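Local coordinates for FtsZ-like protein of unknown function (Nostoc punctiforme, PDB 3C8L) that is of unknown function but has been described as FtsZ-like and belongs to a conserved family of hypothetical proteins, at residues G19-P22 with T23-A26; V68-E71 with E72-V76. All coordinates share one frame; numbering follows the deposited sequence. Where two conformers were deposited one is given.

Contact 1 (G19-P22 with T23-A26)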
loop_
_atom_site.group_PDB
_atom_site.type_symbol
_atom_site.label_atom_id
_atom_site.label_comp_id
_atom_site.label_asym_id
_atom_site.label_seq_id
_atom_site.Cartn_x
_atom_site.Cartn_y
_atom_site.Cartn_z
ATOM N N GLY A 19 9.162 -15.794 9.979
ATOM C CA GLY A 19 9.115 -17.136 9.426
ATOM C C GLY A 19 8.231 -18.058 10.251
ATOM O O GLY A 19 7.912 -17.771 11.409
ATOM N N GLN A 20 7.855 -19.162 9.624
ATOM C CA GLN A 20 7.023 -20.196 10.236
ATOM C C GLN A 20 5.561 -19.822 10.478
ATOM O O GLN A 20 4.830 -20.619 11.073
ATOM C CB GLN A 20 7.642 -20.700 11.560
ATOM C CG GLN A 20 9.065 -21.185 11.444
ATOM C CD GLN A 20 9.591 -21.761 12.737
ATOM O OE1 GLN A 20 9.070 -21.485 13.832
ATOM N NE2 GLN A 20 10.644 -22.566 12.621
ATOM N N GLU A 21 5.095 -18.629 10.064
ATOM C CA GLU A 21 3.683 -18.271 10.296
ATOM C C GLU A 21 2.929 -17.760 9.064
ATOM O O GLU A 21 2.596 -16.575 8.975
ATOM C CB GLU A 21 3.518 -17.305 11.471
ATOM C CG GLU A 21 3.749 -17.943 12.864
ATOM C CD GLU A 21 2.679 -18.928 13.313
ATOM O OE1 GLU A 21 1.584 -18.964 12.726
ATOM O OE2 GLU A 21 2.920 -19.660 14.309
ATOM N N PRO A 22 2.640 -18.652 8.110
ATOM C CA PRO A 22 1.848 -18.226 6.966
ATOM C C PRO A 22 0.483 -17.654 7.370
ATOM O O PRO A 22 -0.062 -16.829 6.648
ATOM C CB PRO A 22 1.734 -19.499 6.110
ATOM C CG PRO A 22 2.193 -20.591 6.959
ATOM C CD PRO A 22 3.028 -20.071 8.031
ATOM N N THR A 23 -0.083 -18.087 8.499
ATOM C CA THR A 23 -1.330 -17.507 8.953
ATOM C C THR A 23 -1.207 -15.977 9.154
ATOM O O THR A 23 -2.132 -15.235 8.815
ATOM C CB THR A 23 -1.798 -18.125 10.300
ATOM O OG1 THR A 23 -2.024 -19.523 10.113
ATOM C CG2 THR A 23 -3.124 -17.506 10.749
ATOM N N ILE A 24 -0.096 -15.525 9.726
ATOM C CA ILE A 24 0.174 -14.109 9.977
ATOM C C ILE A 24 0.256 -13.354 8.651
ATOM O O ILE A 24 -0.316 -12.278 8.483
ATOM C CB ILE A 24 1.485 -13.956 10.803
ATOM C CG1 ILE A 24 1.259 -14.471 12.235
ATOM C CG2 ILE A 24 1.947 -12.506 10.832
ATOM C CD1 ILE A 24 2.456 -14.371 13.131
ATOM N N ALA A 25 1.001 -13.913 7.709
ATOM C CA ALA A 25 1.116 -13.287 6.385
ATOM C C ALA A 25 -0.277 -13.167 5.746
ATOM O O ALA A 25 -0.649 -12.109 5.212
ATOM C CB ALA A 25 2.058 -14.093 5.497
ATOM N N ALA A 26 -1.064 -14.244 5.825
ATOM C CA ALA A 26 -2.399 -14.255 5.246
ATOM C C ALA A 26 -3.352 -13.252 5.910
ATOM O O ALA A 26 -4.081 -12.548 5.230
ATOM C CB ALA A 26 -2.994 -15.656 5.300
HETATM O O HOH W 1 0.672 -20.137 10.463
#
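The Glu21 carboxylate meets Thr23 through a water at the N-cap of helix 22-34: the water lies 2.7 Å from Glu21 OE1, to which it probably donates, and accepts from Thr23 N at 2.9 Å. Arg69 comes to OE1 as well, in a salt bridge. The Pro22 ring is touched from outside by Val62 and Leu109 of the strands and by Gln67 and Val68 of a loop. Glu21 is the N-cap residue and Pro22 stands in the first turn, where a residue lacking an N-H costs no helical hydrogen bond. Glu21 O receives two weak bonds, from Ile24 N (3.0 Å, but bent to 126°) and from Ala25 N (3.4 Å). The regular i to i+4 pattern is firmer one residue on. The bend in the Glu21 chain (chi2 -70°) carries the carboxylate to the side where the water links OE1 to the Thr23 N-H; the N-terminal end of the helix would probably favour the negative charge. Ile24 is deposited in two conformers; in one, CD1 lies 3.5 Å from Glu21 CB, the aliphatic root of the acid. Ala25 touches Ala111 of strand 107-120, and Ala26 touches Val60 of strand 55-62. Ala26 N donates to Pro22 O at 2.9 Å and 163°.

Contact 2 (V68-E71 with E72-V76)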
loop_
_atom_site.group_PDB
_atom_site.type_symbol
_atom_site.label_atom_id
_atom_site.label_comp_id
_atom_site.label_asym_id
_atom_site.label_seq_id
_atom_site.Cartn_x
_atom_site.Cartn_y
_atom_site.Cartn_z
ATOM N N VAL A 68 -2.129 -22.500 7.078
ATOM C CA VAL A 68 -2.962 -21.336 7.369
ATOM C C VAL A 68 -4.191 -21.723 8.188
ATOM O O VAL A 68 -4.933 -22.628 7.830
ATOM C CB VAL A 68 -3.379 -20.635 6.070
ATOM C CG1 VAL A 68 -4.390 -19.504 6.353
ATOM C CG2 VAL A 68 -2.155 -20.043 5.374
ATOM N N ARG A 69 -4.372 -21.024 9.300
ATOM C CA ARG A 69 -5.523 -21.216 10.205
ATOM C C ARG A 69 -6.667 -20.335 9.696
ATOM O O ARG A 69 -6.658 -19.098 9.852
ATOM C CB ARG A 69 -5.129 -20.855 11.625
ATOM C CG ARG A 69 -3.973 -21.718 12.150
ATOM C CD ARG A 69 -3.626 -21.424 13.592
ATOM N NE ARG A 69 -3.124 -20.071 13.784
ATOM C CZ ARG A 69 -1.850 -19.690 13.698
ATOM N NH1 ARG A 69 -0.896 -20.549 13.414
ATOM N NH2 ARG A 69 -1.523 -18.410 13.887
ATOM N N GLU A 70 -7.648 -20.974 9.067
ATOM C CA GLU A 70 -8.737 -20.266 8.403
ATOM C C GLU A 70 -9.547 -19.324 9.240
ATOM O O GLU A 70 -9.853 -18.211 8.822
ATOM C CB GLU A 70 -9.680 -21.274 7.726
ATOM C CG GLU A 70 -11.012 -20.695 7.233
ATOM C CD GLU A 70 -11.801 -21.655 6.348
ATOM O OE1 GLU A 70 -11.167 -22.530 5.689
ATOM O OE2 GLU A 70 -13.046 -21.504 6.298
ATOM N N GLU A 71 -9.904 -19.756 10.434
ATOM C CA GLU A 71 -10.754 -18.959 11.305
ATOM C C GLU A 71 -10.121 -17.634 11.707
ATOM O O GLU A 71 -10.802 -16.620 11.810
ATOM C CB GLU A 71 -11.177 -19.781 12.531
ATOM C CG GLU A 71 -12.014 -21.058 12.202
ATOM C CD GLU A 71 -11.248 -22.235 11.586
ATOM O OE1 GLU A 71 -9.982 -22.255 11.592
ATOM O OE2 GLU A 71 -11.921 -23.187 11.117
ATOM N N GLU A 72 -8.824 -17.654 11.945
ATOM C CA GLU A 72 -8.090 -16.453 12.293
ATOM C C GLU A 72 -8.043 -15.476 11.112
ATOM O O GLU A 72 -8.213 -14.275 11.294
ATOM C CB GLU A 72 -6.673 -16.835 12.739
ATOM C CG GLU A 72 -5.770 -15.694 13.073
ATOM C CD GLU A 72 -4.465 -16.126 13.751
ATOM O OE1 GLU A 72 -4.405 -17.255 14.277
ATOM O OE2 GLU A 72 -3.528 -15.296 13.788
ATOM N N VAL A 73 -7.865 -15.990 9.905
ATOM C CA VAL A 73 -7.821 -15.140 8.711
ATOM C C VAL A 73 -9.193 -14.499 8.470
ATOM O O VAL A 73 -9.277 -13.297 8.228
ATOM C CB VAL A 73 -7.354 -15.944 7.488
ATOM C CG1 VAL A 73 -7.460 -15.107 6.210
ATOM C CG2 VAL A 73 -5.927 -16.449 7.686
ATOM N N LEU A 74 -10.258 -15.292 8.515
ATOM C CA LEU A 74 -11.584 -14.738 8.256
ATOM C C LEU A 74 -12.051 -13.735 9.296
ATOM O O LEU A 74 -12.832 -12.852 8.982
ATOM C CB LEU A 74 -12.636 -15.842 8.039
ATOM C CG LEU A 74 -12.492 -16.629 6.734
ATOM C CD1 LEU A 74 -13.575 -17.701 6.631
ATOM C CD2 LEU A 74 -12.517 -15.702 5.524
ATOM N N ALA A 75 -11.550 -13.863 10.524
ATOM C CA ALA A 75 -11.912 -12.927 11.581
ATOM C C ALA A 75 -11.379 -11.505 11.277
ATOM O O ALA A 75 -11.806 -10.548 11.912
ATOM C CB ALA A 75 -11.416 -13.425 12.951
ATOM N N VAL A 76 -10.446 -11.347 10.350
ATOM C CA VAL A 76 -9.991 -10.002 9.967
ATOM C C VAL A 76 -11.159 -9.228 9.321
ATOM O O VAL A 76 -11.220 -8.003 9.427
ATOM C CB VAL A 76 -8.792 -10.094 8.994
ATOM C CG1 VAL A 76 -8.379 -8.713 8.433
ATOM C CG2 VAL A 76 -7.610 -10.773 9.701
HETATM O O HOH W 2 -5.619 -19.257 15.278
#
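Arg69 O opens the short helix 70-74 by accepting from Val73 N in a weak bond of 3.3 Å, which places Arg69 at the N-cap. One residue on, Leu74 N to Glu70 O is short and nearly straight (3.0 Å). The next, Ala75 N to Glu71 O, is more bent at 141°, with the donor well tilted from the carbonyl plane. This short helix is the connection of a beta-alpha-beta unit between the parallel strands 55-62 and 81-94. Of the side chains, Arg69 and Glu72 run alongside each other and form a salt bridge. The guanidinium grips side-on, Arg69 NE and NH2 each donating to Glu72 OE1 at 3.1 Å. The acceptor lies in the guanidinium plane, but both nitrogens approach from one face of the carboxylate, the two planes being 43° apart. With CG trans to its backbone N (chi1 177°) and an extended chain beyond, Glu72 reaches the arginine, whose NH1 is paired with Glu21. Replacing Glu72 by an alanine would probably leave NE and NH2 without this shared acceptor and the guanidinium less firmly fixed, though NH1 keeps Glu21. Leu74 lies beside the Glu70 chain, its CD1 4.0 Å from Glu70 CG. Val68 also touches Val62 and Val86 of the strands, and Val73 touches Ser27 and Val30 of helix 22-34. The Val68 and Val73 side chains cross at about a right angle, Val68 CG1 meeting Val73 CG2 at 3.7 Å.

In the fold
Contact 1 closes before contact 2 opens along the chain, and their centres are about 11 Å apart. Contact 1 is the start of helix 22-34, which follows strand 4-16; contact 2 takes in the whole of the short helix 70-74, which joins strands 55-62 and 81-94. Both helices pack on the same mixed sheet, through residues such as Val60 and Val62 for the first and Val58 and Leu84 for the second. A salt bridge joins the two N-cap residues, Glu21 and Arg69, and Arg69 N probably donates to Thr23 OG1 at 2.9 Å. The two helix starts are thus fastened to each other on the one sheet. Any functional role remains unknown.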